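Local coordinates for protein 3-Hydroxyacyl-CoA dehydrogenase (Ralstonia eutropha H16, PDB 4PZC) that probably catalyses the NAD-dependent interconversion of (S)-3-hydroxybutyryl-CoA and acetoacetyl-CoA, as an (S)-3-hydroxyacyl-CoA dehydrogenase with a Rossmann-type nucleotide-binding domain, at residues V46-S49 and L50-I54; A89-N93 and Y94-V98; D161-H164 and A165-A169; E216-K219 and L220-H224. All blocks are in the same frame, centred on the assembly; numbering follows the deposited sequence.

All four contacts are local, each within one helix or at its end. Contacts 1, 2 and 3 belong to the NAD-binding domain; contact 4 lies in the C-terminal domain. Contacts 1 and 3 are partly buried turns inside helices 36-54 and 161-173, where backbone bonds dominate and apolar groups face the fold. Contact 2 is a surface contact at the start of helix 94-107, and it is the most polar, with an asparagine cap and a gripped lysine beside the NAD site. Contact 4 ends helix 211-222 against the second subunit. No two contacts touch; contacts 1 and 2 come nearest, with about 12 Å between their closest atoms.

Contact 1 of 4, residues V46-S49 and L50-I54; sequences VASS and LDRLI
Val-46 and Leu-50 sit one turn apart on helix 36-54 of the Rossmann-type NAD-binding domain, and their side chains run next to each other in the same direction. Leu-50 can be followed from its base. CB lies 3.2 Å from Val-46 O, the carbonyl that also accepts the backbone N-H of Leu-50. CG is 3.4 Å from the same oxygen, Val-46 O. There the chain forks. CD2 reaches Val-46 CG1 at 3.8 Å, the apolar contact of the pair. Val-46 CG1 is turned along the helix to meet it because it stands opposite the backbone N, chi1 172°. CD1 keeps to Val-46 O, 3.4 Å away, and lies 4.2 Å from Ser-49 OG. Both residues are buried, and both also touch Gln-20 of helix 13-23, so this face of the helix packs inward.

The backbone carries the regular i to i+4 ladder. Asp-51 N donates to Ala-47 O at 2.9 Å, and this bond is nearly straight, 170°. Arg-52 N donates to Ser-48 O, and Leu-53 N gives a weak bond to Ser-49 O. The carboxylate of Asp-51 makes a salt bridge with Lys-64 of helix 61-70, which ties the two helices together. Ser-49 is predicted to bind CoA; its OG makes a weak hydrogen bond with Gln-20.

Arg-52 is extended from CG to NE, and its guanidinium lies by the preceding turn. Ser-49 CA is level with that group, beside its rim, 3.7 Å from Arg-52 NH1.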
loop_
_atom_site.group_PDB
_atom_site.type_symbol
_atom_site.label_atom_id
_atom_site.label_comp_id
_atom_site.label_asym_id
_atom_site.label_seq_id
_atom_site.Cartn_x
_atom_site.Cartn_y
_atom_site.Cartn_z
ATOM N N VAL A 46 -18.513 -19.518 15.481
ATOM C CA VAL A 46 -18.966 -18.319 16.186
ATOM C C VAL A 46 -18.940 -18.567 17.696
ATOM O O VAL A 46 -18.612 -17.669 18.480
ATOM C CB VAL A 46 -20.362 -17.868 15.705
ATOM C CG1 VAL A 46 -20.916 -16.732 16.562
ATOM C CG2 VAL A 46 -20.282 -17.441 14.250
ATOM N N ALA A 47 -19.279 -19.789 18.096
ATOM C CA ALA A 47 -19.046 -20.230 19.461
ATOM C C ALA A 47 -17.561 -20.039 19.792
ATOM O O ALA A 47 -17.206 -19.104 20.530
ATOM C CB ALA A 47 -19.468 -21.684 19.639
ATOM N N SER A 48 -16.706 -20.891 19.214
ATOM C CA SER A 48 -15.245 -20.816 19.407
ATOM C C SER A 48 -14.725 -19.369 19.362
ATOM O O SER A 48 -13.934 -18.949 20.202
ATOM C CB SER A 48 -14.526 -21.679 18.354
ATOM O OG SER A 48 -13.117 -21.468 18.369
ATOM N N SER A 49 -15.195 -18.613 18.382
ATOM C CA SER A 49 -14.817 -17.219 18.226
ATOM C C SER A 49 -15.253 -16.339 19.401
ATOM O O SER A 49 -14.487 -15.485 19.857
ATOM C CB SER A 49 -15.409 -16.662 16.934
ATOM O OG SER A 49 -15.372 -15.252 16.932
ATOM N N LEU A 50 -16.484 -16.528 19.867
ATOM C CA LEU A 50 -16.995 -15.761 21.008
ATOM C C LEU A 50 -16.274 -16.122 22.296
ATOM O O LEU A 50 -15.991 -15.246 23.114
ATOM C CB LEU A 50 -18.503 -15.955 21.173
ATOM C CG LEU A 50 -19.414 -14.955 20.443
ATOM C CD1 LEU A 50 -18.807 -14.394 19.166
ATOM C CD2 LEU A 50 -20.768 -15.575 20.132
ATOM N N ASP A 51 -15.980 -17.409 22.469
ATOM C CA ASP A 51 -15.163 -17.862 23.593
ATOM C C ASP A 51 -13.939 -16.956 23.706
ATOM O O ASP A 51 -13.718 -16.332 24.747
ATOM C CB ASP A 51 -14.692 -19.319 23.406
ATOM C CG ASP A 51 -15.836 -20.335 23.405
ATOM O OD1 ASP A 51 -16.938 -20.041 23.926
ATOM O OD2 ASP A 51 -15.607 -21.447 22.880
ATOM N N ARG A 52 -13.167 -16.878 22.620
ATOM C CA ARG A 52 -11.941 -16.070 22.575
ATOM C C ARG A 52 -12.138 -14.651 23.074
ATOM O O ARG A 52 -11.315 -14.137 23.832
ATOM C CB ARG A 52 -11.387 -15.987 21.154
ATOM C CG ARG A 52 -10.594 -17.196 20.699
ATOM C CD ARG A 52 -9.669 -16.800 19.555
ATOM N NE ARG A 52 -9.251 -17.936 18.731
ATOM C CZ ARG A 52 -10.036 -18.591 17.868
ATOM N NH1 ARG A 52 -11.314 -18.253 17.709
ATOM N NH2 ARG A 52 -9.541 -19.609 17.167
ATOM N N LEU A 53 -13.219 -14.021 22.626
ATOM C CA LEU A 53 -13.522 -12.630 22.978
ATOM C C LEU A 53 -13.750 -12.436 24.468
ATOM O O LEU A 53 -13.179 -11.525 25.081
ATOM C CB LEU A 53 -14.744 -12.143 22.199
ATOM C CG LEU A 53 -14.396 -11.810 20.747
ATOM C CD1 LEU A 53 -15.527 -12.197 19.813
ATOM C CD2 LEU A 53 -14.030 -10.343 20.585
ATOM N N ILE A 54 -14.572 -13.300 25.054
ATOM C CA ILE A 54 -14.771 -13.267 26.497
ATOM C C ILE A 54 -13.408 -13.477 27.165
ATOM O O ILE A 54 -13.106 -12.819 28.152
ATOM C CB ILE A 54 -15.794 -14.316 27.000
ATOM C CG1 ILE A 54 -17.145 -14.147 26.300
ATOM C CG2 ILE A 54 -16.001 -14.176 28.507
ATOM C CD1 ILE A 54 -18.027 -15.375 26.387
#

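Contact 2 of 4, residues A89-N93 and Y94-V98; sequences AATEN and YDLKV
Asn-93 is the N-cap of helix 94-107, in the NAD-binding domain of Rossmann type, and Leu-96 N, in the first turn, is the N-H it caps. The loop 89-93 leads into this helix from strand 85-88.

Asn-93 OD1 accepts a hydrogen bond from Leu-96 N at 2.8 Å, and the bond is almost straight, 174°. A chi1 of -175° places CG trans to N, and OD1 is thereby brought to the first turn of the helix. Thus the side chain takes up an amide N-H of that turn. Asn-93 O in turn accepts from Lys-97 N, which closes the turn. Lys-97 also uses its ammonium group: the chain bends at chi2 and chi4 and brings NZ to Thr-91 O at 2.6 Å, tilted from the carbonyl plane.

Charge gathers round the same nitrogen. Lys-97 NZ makes a salt bridge to Glu-88 and a hydrogen bond to Asn-117 O, so three groups grip it in a buried place. Glu-92 OE1 is 4.4 Å from Lys-97 NZ, beyond a salt bridge. Its carboxylate bonds instead to Thr-118 OG1 and Ser-119 N. Glu-92 contacts NAD in a structure of this protein, and Lys-97 is predicted to do so; these bonds would hold both in place.

The side chain of Tyr-94 touches Lys-125 and Leu-126 of helix 123-127. Apolar packing within the contact is smaller. The side chains of Thr-91 and Leu-96 lie nearly perpendicular, with Thr-91 CG2 3.5 Å from Leu-96 CD2.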
loop_
_atom_site.group_PDB
_atom_site.type_symbol
_atom_site.label_atom_id
_atom_site.label_comp_id
_atom_site.label_asym_id
_atom_site.label_seq_id
_atom_site.Cartn_x
_atom_site.Cartn_y
_atom_site.Cartn_z
ATOM N N ALA A 89 -23.940 -15.490 0.584
ATOM C CA ALA A 89 -22.573 -15.467 1.059
ATOM C C ALA A 89 -22.022 -16.886 0.973
ATOM O O ALA A 89 -21.258 -17.338 1.823
ATOM C CB ALA A 89 -22.545 -14.950 2.492
ATOM N N ALA A 90 -22.407 -17.588 -0.077
ATOM C CA ALA A 90 -22.238 -19.024 -0.092
ATOM C C ALA A 90 -21.339 -19.489 -1.184
ATOM O O ALA A 90 -20.676 -20.501 -0.991
ATOM C CB ALA A 90 -23.577 -19.703 -0.217
ATOM N N THR A 91 -21.327 -18.807 -2.334
ATOM C CA THR A 91 -20.311 -19.119 -3.345
ATOM C C THR A 91 -19.913 -18.008 -4.314
ATOM O O THR A 91 -20.654 -17.064 -4.561
ATOM C CB THR A 91 -20.701 -20.362 -4.172
ATOM O OG1 THR A 91 -19.521 -21.112 -4.509
ATOM C CG2 THR A 91 -21.467 -19.975 -5.439
ATOM N N GLU A 92 -18.718 -18.185 -4.865
ATOM C CA GLU A 92 -18.181 -17.379 -5.955
ATOM C C GLU A 92 -18.212 -18.091 -7.325
ATOM O O GLU A 92 -17.650 -17.568 -8.281
ATOM C CB GLU A 92 -16.749 -16.953 -5.624
ATOM C CG GLU A 92 -16.676 -16.044 -4.405
ATOM C CD GLU A 92 -17.043 -14.592 -4.707
ATOM O OE1 GLU A 92 -17.535 -14.248 -5.808
ATOM O OE2 GLU A 92 -16.817 -13.773 -3.811
ATOM N N ASN A 93 -18.849 -19.266 -7.424
ATOM C CA ASN A 93 -19.241 -19.801 -8.730
ATOM C C ASN A 93 -20.412 -19.006 -9.296
ATOM O O ASN A 93 -21.419 -18.829 -8.605
ATOM C CB ASN A 93 -19.636 -21.281 -8.679
ATOM C CG ASN A 93 -19.925 -21.850 -10.073
ATOM O OD1 ASN A 93 -21.012 -21.646 -10.638
ATOM N ND2 ASN A 93 -18.946 -22.538 -10.648
ATOM N N TYR A 94 -20.303 -18.580 -10.558
ATOM C CA TYR A 94 -21.312 -17.724 -11.138
ATOM C C TYR A 94 -22.613 -18.460 -11.400
ATOM O O TYR A 94 -23.697 -18.050 -10.954
ATOM C CB TYR A 94 -20.798 -17.106 -12.428
ATOM C CG TYR A 94 -21.795 -16.159 -13.058
ATOM C CD1 TYR A 94 -21.993 -14.874 -12.544
ATOM C CD2 TYR A 94 -22.564 -16.562 -14.143
ATOM C CE1 TYR A 94 -22.915 -14.015 -13.113
ATOM C CE2 TYR A 94 -23.482 -15.714 -14.723
ATOM C CZ TYR A 94 -23.652 -14.445 -14.214
ATOM O OH TYR A 94 -24.576 -13.630 -14.813
ATOM N N ASP A 95 -22.515 -19.554 -12.134
ATOM C CA ASP A 95 -23.709 -20.310 -12.430
ATOM C C ASP A 95 -24.415 -20.595 -11.122
ATOM O O ASP A 95 -25.612 -20.308 -10.967
ATOM C CB ASP A 95 -23.360 -21.584 -13.185
ATOM C CG ASP A 95 -22.967 -21.305 -14.633
ATOM O OD1 ASP A 95 -23.491 -20.326 -15.199
ATOM O OD2 ASP A 95 -22.141 -22.050 -15.206
ATOM N N LEU A 96 -23.673 -21.115 -10.154
ATOM C CA LEU A 96 -24.302 -21.485 -8.891
ATOM C C LEU A 96 -24.840 -20.255 -8.144
ATOM O O LEU A 96 -25.988 -20.244 -7.690
ATOM C CB LEU A 96 -23.354 -22.294 -8.002
ATOM C CG LEU A 96 -24.013 -22.771 -6.690
ATOM C CD1 LEU A 96 -24.996 -23.920 -6.933
ATOM C CD2 LEU A 96 -22.983 -23.159 -5.648
ATOM N N LYS A 97 -24.009 -19.228 -8.030
ATOM C CA LYS A 97 -24.435 -17.962 -7.449
ATOM C C LYS A 97 -25.807 -17.561 -7.961
ATOM O O LYS A 97 -26.687 -17.239 -7.160
ATOM C CB LYS A 97 -23.432 -16.848 -7.776
ATOM C CG LYS A 97 -23.412 -15.686 -6.789
ATOM C CD LYS A 97 -21.993 -15.127 -6.666
ATOM C CE LYS A 97 -21.849 -14.077 -5.569
ATOM N NZ LYS A 97 -21.564 -14.608 -4.205
ATOM N N VAL A 98 -25.982 -17.588 -9.289
ATOM C CA VAL A 98 -27.259 -17.199 -9.922
ATOM C C VAL A 98 -28.404 -18.001 -9.304
ATOM O O VAL A 98 -29.282 -17.440 -8.630
ATOM C CB VAL A 98 -27.229 -17.391 -11.477
ATOM C CG1 VAL A 98 -28.626 -17.435 -12.081
ATOM C CG2 VAL A 98 -26.424 -16.281 -12.149
#

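Contact 3 of 4, residues D161-H164 and A165-A169; sequences DTTH and AAVEA
Asp-161 opens the ladder of helix 161-173: its O accepts from Ala-165 N at 3.0 Å. Its carboxylate is turned elsewhere, to a salt bridge with Arg-155. Thr-162 O takes the N-H of Ala-166 along a nearly straight line, 169°. Thr-163 O accepts from Val-167 N, and the CG2 branch of Val-167 lies beside that same oxygen. The methyl CG2 of Thr-163 is 4.2 Å from Val-167 CG2, while its OG1 bonds to Ser-160 OG.

His-164 brings the largest side chain. With chi1 at 160° its CG lies beside the carbonyl carbon, which sets the ring against Glu-168 one turn on. One face of the ring rests over Ala-165 CA and Glu-168 CB. His-164 NE2 lies 3.1 Å from Glu-168 OE1, but the angle is poor for a hydrogen bond; ring and carboxylate planes stand 46° apart. His-164 O accepts from Glu-168 N at 2.6 Å.

The helix is the crossover of a beta-alpha-beta unit between strands 150-155 and 177-182. Thr-163 and Val-167 face the sheet, packing on Ile-113 of strand 113-117 and Ile-137 of strand 136-141, while His-164 touches Arg-155 of strand 150-155.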
loop_
_atom_site.group_PDB
_atom_site.type_symbol
_atom_site.label_atom_id
_atom_site.label_comp_id
_atom_site.label_asym_id
_atom_site.label_seq_id
_atom_site.Cartn_x
_atom_site.Cartn_y
_atom_site.Cartn_z
ATOM N N ASP A 161 -31.725 4.122 -4.917
ATOM C CA ASP A 161 -31.209 4.952 -3.821
ATOM C C ASP A 161 -31.677 4.426 -2.462
ATOM O O ASP A 161 -30.925 4.403 -1.475
ATOM C CB ASP A 161 -31.648 6.403 -3.999
ATOM C CG ASP A 161 -30.966 7.065 -5.163
ATOM O OD1 ASP A 161 -29.767 6.801 -5.354
ATOM O OD2 ASP A 161 -31.623 7.841 -5.888
ATOM N N THR A 162 -32.930 3.995 -2.442
ATOM C CA THR A 162 -33.552 3.488 -1.238
ATOM C C THR A 162 -32.874 2.213 -0.721
ATOM O O THR A 162 -32.620 2.101 0.495
ATOM C CB THR A 162 -35.044 3.189 -1.490
ATOM O OG1 THR A 162 -35.599 4.167 -2.392
ATOM C CG2 THR A 162 -35.808 3.153 -0.170
ATOM N N THR A 163 -32.612 1.270 -1.641
ATOM C CA THR A 163 -31.962 0.000 -1.317
ATOM C C THR A 163 -30.609 0.314 -0.773
ATOM O O THR A 163 -30.120 -0.338 0.155
ATOM C CB THR A 163 -31.704 -0.895 -2.548
ATOM O OG1 THR A 163 -32.933 -1.263 -3.181
ATOM C CG2 THR A 163 -30.987 -2.163 -2.133
ATOM N N HIS A 164 -29.988 1.311 -1.382
ATOM C CA HIS A 164 -28.659 1.709 -0.977
ATOM C C HIS A 164 -28.634 2.200 0.470
ATOM O O HIS A 164 -27.856 1.683 1.273
ATOM C CB HIS A 164 -28.096 2.749 -1.936
ATOM C CG HIS A 164 -26.985 3.549 -1.357
ATOM N ND1 HIS A 164 -25.809 2.978 -0.931
ATOM C CD2 HIS A 164 -26.873 4.878 -1.126
ATOM C CE1 HIS A 164 -25.017 3.924 -0.459
ATOM N NE2 HIS A 164 -25.639 5.085 -0.564
ATOM N N ALA A 165 -29.492 3.159 0.816
ATOM C CA ALA A 165 -29.443 3.771 2.160
ATOM C C ALA A 165 -29.765 2.765 3.271
ATOM O O ALA A 165 -29.145 2.761 4.348
ATOM C CB ALA A 165 -30.366 4.972 2.241
ATOM N N ALA A 166 -30.738 1.911 2.982
ATOM C CA ALA A 166 -31.105 0.796 3.855
ATOM C C ALA A 166 -29.877 0.015 4.203
ATOM O O ALA A 166 -29.511 -0.117 5.377
ATOM C CB ALA A 166 -32.098 -0.118 3.151
ATOM N N VAL A 167 -29.219 -0.459 3.153
ATOM C CA VAL A 167 -28.062 -1.315 3.306
ATOM C C VAL A 167 -26.872 -0.526 3.854
ATOM O O VAL A 167 -26.067 -1.060 4.609
ATOM C CB VAL A 167 -27.712 -2.002 1.979
ATOM C CG1 VAL A 167 -26.504 -2.919 2.150
ATOM C CG2 VAL A 167 -28.915 -2.797 1.491
ATOM N N GLU A 168 -26.788 0.748 3.491
ATOM C CA GLU A 168 -25.771 1.638 4.042
ATOM C C GLU A 168 -25.883 1.735 5.569
ATOM O O GLU A 168 -24.891 1.550 6.302
ATOM C CB GLU A 168 -25.883 3.030 3.416
ATOM C CG GLU A 168 -24.961 4.059 4.057
ATOM C CD GLU A 168 -24.653 5.260 3.165
ATOM O OE1 GLU A 168 -25.561 5.779 2.467
ATOM O OE2 GLU A 168 -23.479 5.692 3.175
ATOM N N ALA A 169 -27.092 2.023 6.046
ATOM C CA ALA A 169 -27.321 2.167 7.485
ATOM C C ALA A 169 -27.229 0.807 8.219
ATOM O O ALA A 169 -26.757 0.727 9.370
ATOM C CB ALA A 169 -28.665 2.826 7.728
#

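Contact 4 of 4, residues E216-K219 and L220-H224; sequences EGMK and LGCNH
The C-terminal end of helix 211-222, in the C-terminal domain, is where Glu-216 to Lys-219 meet Leu-220 to His-224. Leu-220 N donates to Glu-216 O at 2.9 Å with a straight bond, 166°. The next two bonds are more bent. Gly-221 N reaches Gly-217 O and Cys-222 N reaches Met-218 O, 3.2 Å, each donor standing above the carbonyl plane.

Asn-223 then leaves helical geometry with a positive phi of 63°, and the chain reverses to set His-224 beside the last turn. One face of the His-224 ring lies over Met-218 O, with CG 3.9 Å from that oxygen. His-224 O lies 3.4 Å from Lys-219 CA in a CA-H...O contact. The CB and CG of Lys-219 also run alongside His-224 O.

The second subunit covers much of this region. His-224 stacks on His-224 of the second subunit. Met-218 and Cys-222 pack on Ile-192 and Leu-193 of that subunit, respectively, and Asn-223 packs on its Pro-225. The contact is remote from the NAD and CoA sites. Its form is that of a helix C-terminus ended by a residue of positive phi, here built into the subunit interface of a dimer.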
loop_
_atom_site.group_PDB
_atom_site.type_symbol
_atom_site.label_atom_id
_atom_site.label_comp_id
_atom_site.label_asym_id
_atom_site.label_seq_id
_atom_site.Cartn_x
_atom_site.Cartn_y
_atom_site.Cartn_z
ATOM N N GLU A 216 10.836 -5.381 2.407
ATOM C CA GLU A 216 11.433 -4.446 3.343
ATOM C C GLU A 216 11.159 -3.030 2.862
ATOM O O GLU A 216 10.613 -2.195 3.602
ATOM C CB GLU A 216 12.964 -4.652 3.486
ATOM C CG GLU A 216 13.475 -5.830 4.343
ATOM C CD GLU A 216 15.028 -5.979 4.366
ATOM O OE1 GLU A 216 15.767 -5.043 4.795
ATOM O OE2 GLU A 216 15.528 -7.063 3.969
ATOM N N GLY A 217 11.550 -2.778 1.619
ATOM C CA GLY A 217 11.396 -1.481 0.997
ATOM C C GLY A 217 10.025 -0.852 1.223
ATOM O O GLY A 217 9.914 0.373 1.433
ATOM N N MET A 218 8.982 -1.688 1.196
ATOM C CA MET A 218 7.631 -1.179 1.226
ATOM C C MET A 218 7.103 -1.063 2.640
ATOM O O MET A 218 6.281 -0.168 2.924
ATOM C CB MET A 218 6.714 -2.060 0.366
ATOM C CG MET A 218 7.131 -2.154 -1.094
ATOM S SD MET A 218 6.652 -0.785 -2.166
ATOM C CE MET A 218 6.495 0.615 -1.099
ATOM N N LYS A 219 7.542 -1.991 3.502
ATOM C CA LYS A 219 7.196 -1.966 4.923
ATOM C C LYS A 219 7.708 -0.649 5.486
ATOM O O LYS A 219 6.932 0.211 5.912
ATOM C CB LYS A 219 7.841 -3.149 5.680
ATOM C CG LYS A 219 7.198 -4.517 5.452
ATOM C CD LYS A 219 8.183 -5.687 5.621
ATOM C CE LYS A 219 7.835 -6.634 6.764
ATOM N NZ LYS A 219 7.776 -5.932 8.077
ATOM N N LEU A 220 9.021 -0.491 5.402
ATOM C CA LEU A 220 9.720 0.630 5.986
ATOM C C LEU A 220 9.535 1.956 5.262
ATOM O O LEU A 220 9.430 3.020 5.892
ATOM C CB LEU A 220 11.199 0.285 6.025
ATOM C CG LEU A 220 11.485 -0.735 7.134
ATOM C CD1 LEU A 220 12.694 -1.591 6.855
ATOM C CD2 LEU A 220 11.655 0.027 8.434
ATOM N N GLY A 221 9.514 1.894 3.941
ATOM C CA GLY A 221 9.422 3.091 3.138
ATOM C C GLY A 221 8.067 3.725 3.166
ATOM O O GLY A 221 7.955 4.942 3.146
ATOM N N CYS A 222 7.031 2.910 3.174
ATOM C CA CYS A 222 5.666 3.416 3.116
ATOM C C CYS A 222 4.857 2.945 4.296
ATOM O O CYS A 222 3.631 3.148 4.328
ATOM C CB CYS A 222 4.959 2.946 1.834
ATOM S SG CYS A 222 5.994 2.920 0.355
ATOM N N ASN A 223 5.515 2.278 5.245
ATOM C CA ASN A 223 4.907 1.996 6.525
ATOM C C ASN A 223 3.689 1.108 6.359
ATOM O O ASN A 223 2.685 1.301 7.020
ATOM C CB ASN A 223 4.565 3.329 7.200
ATOM C CG ASN A 223 4.289 3.188 8.679
ATOM O OD1 ASN A 223 3.638 4.048 9.278
ATOM N ND2 ASN A 223 4.768 2.101 9.281
ATOM N N HIS A 224 3.772 0.146 5.446
ATOM C CA HIS A 224 2.704 -0.831 5.280
ATOM C C HIS A 224 2.989 -1.958 6.271
ATOM O O HIS A 224 4.129 -2.401 6.388
ATOM C CB HIS A 224 2.716 -1.448 3.884
ATOM C CG HIS A 224 2.417 -0.492 2.776
ATOM N ND1 HIS A 224 2.340 -0.892 1.459
ATOM C CD2 HIS A 224 2.172 0.835 2.776
ATOM C CE1 HIS A 224 2.060 0.144 0.691
ATOM N NE2 HIS A 224 1.949 1.205 1.468
#